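Local coordinates for SPBc2 prophage-derived uncharacterized protein YomS (Bacillus subtilis, PDB 6I5O) that is of unknown function but is encoded in a prophage lytic cassette, assembles as five copies of a beta-rich chain and may take part in host cell lysis, at residues A[66-71]-A[94-99]; A[101-104]-A[109-112]. All blocks are in the same frame, centred on the assembly; numbering follows the deposited sequence.

Contact 1 of 2, residues A[66-71]-A[94-99]; sequences TALSGT and AGLFKV
Leu68 meets Leu96 and Val99 through methyl groups, and nothing polar takes part. Leu68 and Leu96 reach toward each other tip to tip, with Leu68 CD2 4.1 Å from Leu96 CD1. The other branch comes almost as near, Leu68 CD1 standing 4.2 Å from Leu96 CD1, so one methyl of Leu96 faces both ends of the Leu68 fork. Val99 arrives at an angle to Leu68 and offers a single branch, CG1, 4.1 Å from Leu68 CD2. Because Val99 CG1 is also 3.8 Å from Leu96 CD1, the three methyls form a compact triangle.

Torsions explain the reach. In Leu68 the CG atom points opposite to the backbone N (chi1 176°), which carries the fork out toward 94-99. Leu96 is extended through its second torsion (chi2 178°), and that projects CD1 forward from the loop. Leucine suits both places because a long branched tip can bridge backbones that remain well apart: even the nearest CA atoms, those of Leu68 and Val99, are separated by 8.7 Å. Beta-branched valine suits the extended backbone at the start of strand 98-107, and need present only CG1.

Leu68 lies where strand 65-72 is interrupted, yet its backbone is still hydrogen-bonded to Phe56. Ala58 touches Leu96, while Phe33 and Ile93 pack on Val99. The triangle borders the subunit interface: Tyr88 of the second subunit packs on Leu96, and Thr74 OG1 of that subunit hydrogen-bonds with Ala67 O.

The contact is therefore a small buried apolar join between an interrupted strand and the loop entering strand 98-107. It rests on dispersion and the exclusion of water, while the hydrogen bonds named above are made by the backbone and across the interface.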
loop_
_atom_site.group_PDB
_atom_site.type_symbol
_atom_site.label_atom_id
_atom_site.label_comp_id
_atom_site.label_asym_id
_atom_site.label_seq_id
_atom_site.Cartn_x
_atom_site.Cartn_y
_atom_site.Cartn_z
ATOM N N THR A 66 -15.958 -16.338 9.582
ATOM C CA THR A 66 -14.710 -16.783 8.910
ATOM C C THR A 66 -13.501 -16.209 9.660
ATOM O O THR A 66 -13.457 -15.001 9.911
ATOM C CB THR A 66 -14.641 -16.284 7.473
ATOM O OG1 THR A 66 -15.877 -16.481 6.800
ATOM C CG2 THR A 66 -13.530 -16.971 6.705
ATOM N N ALA A 67 -12.572 -17.055 10.074
ATOM C CA ALA A 67 -11.375 -16.581 10.777
ATOM C C ALA A 67 -10.681 -15.491 9.939
ATOM O O ALA A 67 -10.487 -15.665 8.722
ATOM C CB ALA A 67 -10.445 -17.725 11.037
ATOM N N LEU A 68 -10.316 -14.404 10.589
ATOM C CA LEU A 68 -9.808 -13.218 9.888
ATOM C C LEU A 68 -8.422 -12.894 10.436
ATOM O O LEU A 68 -8.296 -12.626 11.635
ATOM C CB LEU A 68 -10.775 -12.061 10.133
ATOM C CG LEU A 68 -10.374 -10.714 9.565
ATOM C CD1 LEU A 68 -10.314 -10.744 8.054
ATOM C CD2 LEU A 68 -11.276 -9.603 10.026
ATOM N N SER A 69 -7.404 -12.921 9.585
ATOM C CA SER A 69 -6.035 -12.532 10.021
ATOM C C SER A 69 -5.850 -11.015 9.973
ATOM O O SER A 69 -6.338 -10.334 9.066
ATOM C CB SER A 69 -4.997 -13.245 9.210
ATOM O OG SER A 69 -4.867 -14.575 9.653
ATOM N N GLY A 70 -5.094 -10.537 10.935
ATOM C CA GLY A 70 -4.612 -9.161 11.006
ATOM C C GLY A 70 -3.183 -9.142 11.445
ATOM O O GLY A 70 -2.536 -10.205 11.564
ATOM N N THR A 71 -2.709 -7.917 11.629
ATOM C CA THR A 71 -1.283 -7.648 11.915
ATOM C C THR A 71 -1.150 -7.008 13.287
ATOM O O THR A 71 -1.792 -5.998 13.551
ATOM C CB THR A 71 -0.644 -6.788 10.838
ATOM O OG1 THR A 71 -0.872 -7.424 9.560
ATOM C CG2 THR A 71 0.825 -6.586 11.069
ATOM N N ALA A 94 -12.276 -3.604 4.039
ATOM C CA ALA A 94 -13.078 -2.848 3.084
ATOM C C ALA A 94 -14.121 -3.698 2.382
ATOM O O ALA A 94 -15.179 -3.164 2.034
ATOM C CB ALA A 94 -12.213 -2.167 2.061
ATOM N N GLY A 95 -13.777 -4.960 2.109
ATOM C CA GLY A 95 -14.677 -5.851 1.368
ATOM C C GLY A 95 -15.509 -6.777 2.223
ATOM O O GLY A 95 -16.024 -7.791 1.679
ATOM N N LEU A 96 -15.649 -6.470 3.500
ATOM C CA LEU A 96 -16.363 -7.354 4.447
ATOM C C LEU A 96 -17.673 -6.699 4.839
ATOM O O LEU A 96 -17.752 -5.483 4.931
ATOM C CB LEU A 96 -15.555 -7.575 5.712
ATOM C CG LEU A 96 -14.167 -8.156 5.510
ATOM C CD1 LEU A 96 -13.466 -8.271 6.855
ATOM C CD2 LEU A 96 -14.237 -9.537 4.825
ATOM N N PHE A 97 -18.722 -7.484 5.117
ATOM C CA PHE A 97 -19.980 -6.938 5.630
ATOM C C PHE A 97 -19.858 -6.557 7.119
ATOM O O PHE A 97 -20.133 -5.421 7.500
ATOM C CB PHE A 97 -21.081 -7.953 5.435
ATOM C CG PHE A 97 -22.373 -7.553 6.106
ATOM C CD1 PHE A 97 -23.010 -6.385 5.743
ATOM C CD2 PHE A 97 -22.964 -8.401 7.044
ATOM C CE1 PHE A 97 -24.206 -6.036 6.392
ATOM C CE2 PHE A 97 -24.205 -8.097 7.582
ATOM C CZ PHE A 97 -24.769 -6.888 7.299
ATOM N N LYS A 98 -19.389 -7.496 7.931
ATOM C CA LYS A 98 -19.300 -7.303 9.397
ATOM C C LYS A 98 -17.994 -7.878 9.896
ATOM O O LYS A 98 -17.426 -8.780 9.285
ATOM C CB LYS A 98 -20.410 -8.027 10.132
ATOM C CG LYS A 98 -21.719 -7.270 10.229
ATOM C CD LYS A 98 -22.775 -8.113 10.899
ATOM C CE LYS A 98 -23.923 -7.293 11.435
ATOM N NZ LYS A 98 -24.912 -8.163 12.108
ATOM N N VAL A 99 -17.566 -7.344 11.040
ATOM C CA VAL A 99 -16.462 -7.982 11.795
ATOM C C VAL A 99 -16.918 -8.200 13.237
ATOM O O VAL A 99 -17.777 -7.448 13.748
ATOM C CB VAL A 99 -15.156 -7.165 11.690
ATOM C CG1 VAL A 99 -14.599 -7.171 10.281
ATOM C CG2 VAL A 99 -15.321 -5.765 12.178
#

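Contact 2 of 2, residues A[101-104]-A[109-112]; sequences FEVV and DVTV
Phe101 brings the one aromatic ring of this contact, and Val112 CG1 lies obliquely to it, 4.2 Å from Phe101 CG. The closer touch is at the root of the side chain, where Phe101 CB is 3.8 Å from Val112 CG1. The two side chains cross at about a right angle, and the far end of the ring leads away from 109-112. There it joins an aromatic cluster, meeting Phe20 and Phe91 edge-to-face and Phe56 with the planes about 50° apart.

Two residues further along, Val103 and Val110 point tip to tip. Both methyls of Val103 converge on one branch: Val103 CG2 is 3.9 Å and Val103 CG1 4.1 Å from Val110 CG1. With chi1 at 65°, Val110 sets that methyl between its own backbone N and carbonyl carbon, directed at the fork opposite.

Alternation along the strands sorts the residues. Phe101, Val103, Val110 and Val112 are turned inward, whereas the side chains of Glu102 and Thr111 start away from the opposite strand, Glu102 in a salt bridge with Lys65. Beta-branched valine favours extended backbone and presents compact methyls at this spacing, while the phenylalanine ring is large enough to meet Phe20, Phe56 and Phe91 as well as Val112.

The nearest CA atoms, Phe101 to Val112, are 7.5 Å apart, too far for paired strands, and each strand bonds instead to others, Glu102 with Lys55 and Thr111 with Ser46. Strands 98-107 and 110-117 thus face each other across a core in the manner of a beta sandwich, cohering here through apolar packing alone.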
loop_
_atom_site.group_PDB
_atom_site.type_symbol
_atom_site.label_atom_id
_atom_site.label_comp_id
_atom_site.label_asym_id
_atom_site.label_seq_id
_atom_site.Cartn_x
_atom_site.Cartn_y
_atom_site.Cartn_z
ATOM N N PHE A 101 -15.254 -9.846 17.168
ATOM C CA PHE A 101 -14.083 -10.255 17.985
ATOM C C PHE A 101 -14.608 -11.049 19.155
ATOM O O PHE A 101 -15.101 -10.408 20.115
ATOM C CB PHE A 101 -13.308 -9.016 18.421
ATOM C CG PHE A 101 -12.618 -8.424 17.240
ATOM C CD1 PHE A 101 -13.295 -7.591 16.344
ATOM C CD2 PHE A 101 -11.338 -8.854 16.889
ATOM C CE1 PHE A 101 -12.719 -7.232 15.142
ATOM C CE2 PHE A 101 -10.756 -8.456 15.711
ATOM C CZ PHE A 101 -11.447 -7.668 14.838
ATOM N N GLU A 102 -14.569 -12.357 19.058
ATOM C CA GLU A 102 -15.215 -13.251 20.032
ATOM C C GLU A 102 -14.283 -13.457 21.229
ATOM O O GLU A 102 -13.113 -13.851 21.040
ATOM C CB GLU A 102 -15.488 -14.603 19.397
ATOM C CG GLU A 102 -16.135 -15.586 20.378
ATOM C CD GLU A 102 -16.607 -16.862 19.755
ATOM O OE1 GLU A 102 -16.526 -16.997 18.502
ATOM O OE2 GLU A 102 -17.249 -17.640 20.481
ATOM N N VAL A 103 -14.820 -13.243 22.444
ATOM C CA VAL A 103 -14.130 -13.680 23.673
ATOM C C VAL A 103 -14.471 -15.153 23.833
ATOM O O VAL A 103 -15.623 -15.467 24.230
ATOM C CB VAL A 103 -14.544 -12.823 24.879
ATOM C CG1 VAL A 103 -13.949 -13.362 26.160
ATOM C CG2 VAL A 103 -14.195 -11.366 24.664
ATOM N N VAL A 104 -13.525 -16.015 23.499
ATOM C CA VAL A 104 -13.710 -17.479 23.604
ATOM C C VAL A 104 -13.596 -17.883 25.075
ATOM O O VAL A 104 -14.328 -18.796 25.543
ATOM C CB VAL A 104 -12.661 -18.195 22.744
ATOM C CG1 VAL A 104 -12.670 -19.700 22.949
ATOM C CG2 VAL A 104 -12.898 -17.873 21.299
ATOM N N ASP A 109 -11.345 -9.411 33.308
ATOM C CA ASP A 109 -12.128 -8.493 32.457
ATOM C C ASP A 109 -11.312 -8.197 31.195
ATOM O O ASP A 109 -10.119 -7.827 31.293
ATOM C CB ASP A 109 -12.377 -7.201 33.229
ATOM C CG ASP A 109 -11.088 -6.434 33.507
ATOM O OD1 ASP A 109 -10.302 -6.909 34.353
ATOM O OD2 ASP A 109 -10.841 -5.369 32.840
ATOM N N VAL A 110 -11.948 -8.236 30.051
ATOM C CA VAL A 110 -11.253 -7.897 28.793
ATOM C C VAL A 110 -12.154 -6.949 28.025
ATOM O O VAL A 110 -13.367 -7.193 27.892
ATOM C CB VAL A 110 -10.844 -9.161 28.007
ATOM C CG1 VAL A 110 -12.031 -9.960 27.526
ATOM C CG2 VAL A 110 -9.925 -8.802 26.835
ATOM N N THR A 111 -11.541 -5.884 27.531
ATOM C CA THR A 111 -12.212 -4.863 26.694
ATOM C C THR A 111 -11.679 -5.008 25.268
ATOM O O THR A 111 -10.468 -5.249 25.077
ATOM C CB THR A 111 -12.069 -3.490 27.349
ATOM O OG1 THR A 111 -12.917 -3.422 28.505
ATOM C CG2 THR A 111 -12.405 -2.372 26.414
ATOM N N VAL A 112 -12.561 -4.843 24.307
ATOM C CA VAL A 112 -12.168 -4.946 22.861
ATOM C C VAL A 112 -12.817 -3.767 22.177
ATOM O O VAL A 112 -14.047 -3.758 22.060
ATOM C CB VAL A 112 -12.557 -6.292 22.238
ATOM C CG1 VAL A 112 -12.051 -6.376 20.821
ATOM C CG2 VAL A 112 -12.035 -7.459 23.058
#

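Contact 1 and contact 2 follow one another along the chain, contact 1 being complete before contact 2 begins, and both draw on strand 98-107. Their centres lie about 16 Å apart with the chain's centre between them, although only one residue separates Val99 from Phe101. The loop entering the strand and its first residues pack against 66-71, while its middle faces strand 110-117; the same antiparallel sheet is reached both times. Their surroundings differ: the segments of contact 1 border the second subunit, whereas no other chain of the assembly touches those of contact 2. One strand thus links core near an interface to core that no other subunit touches at these segments.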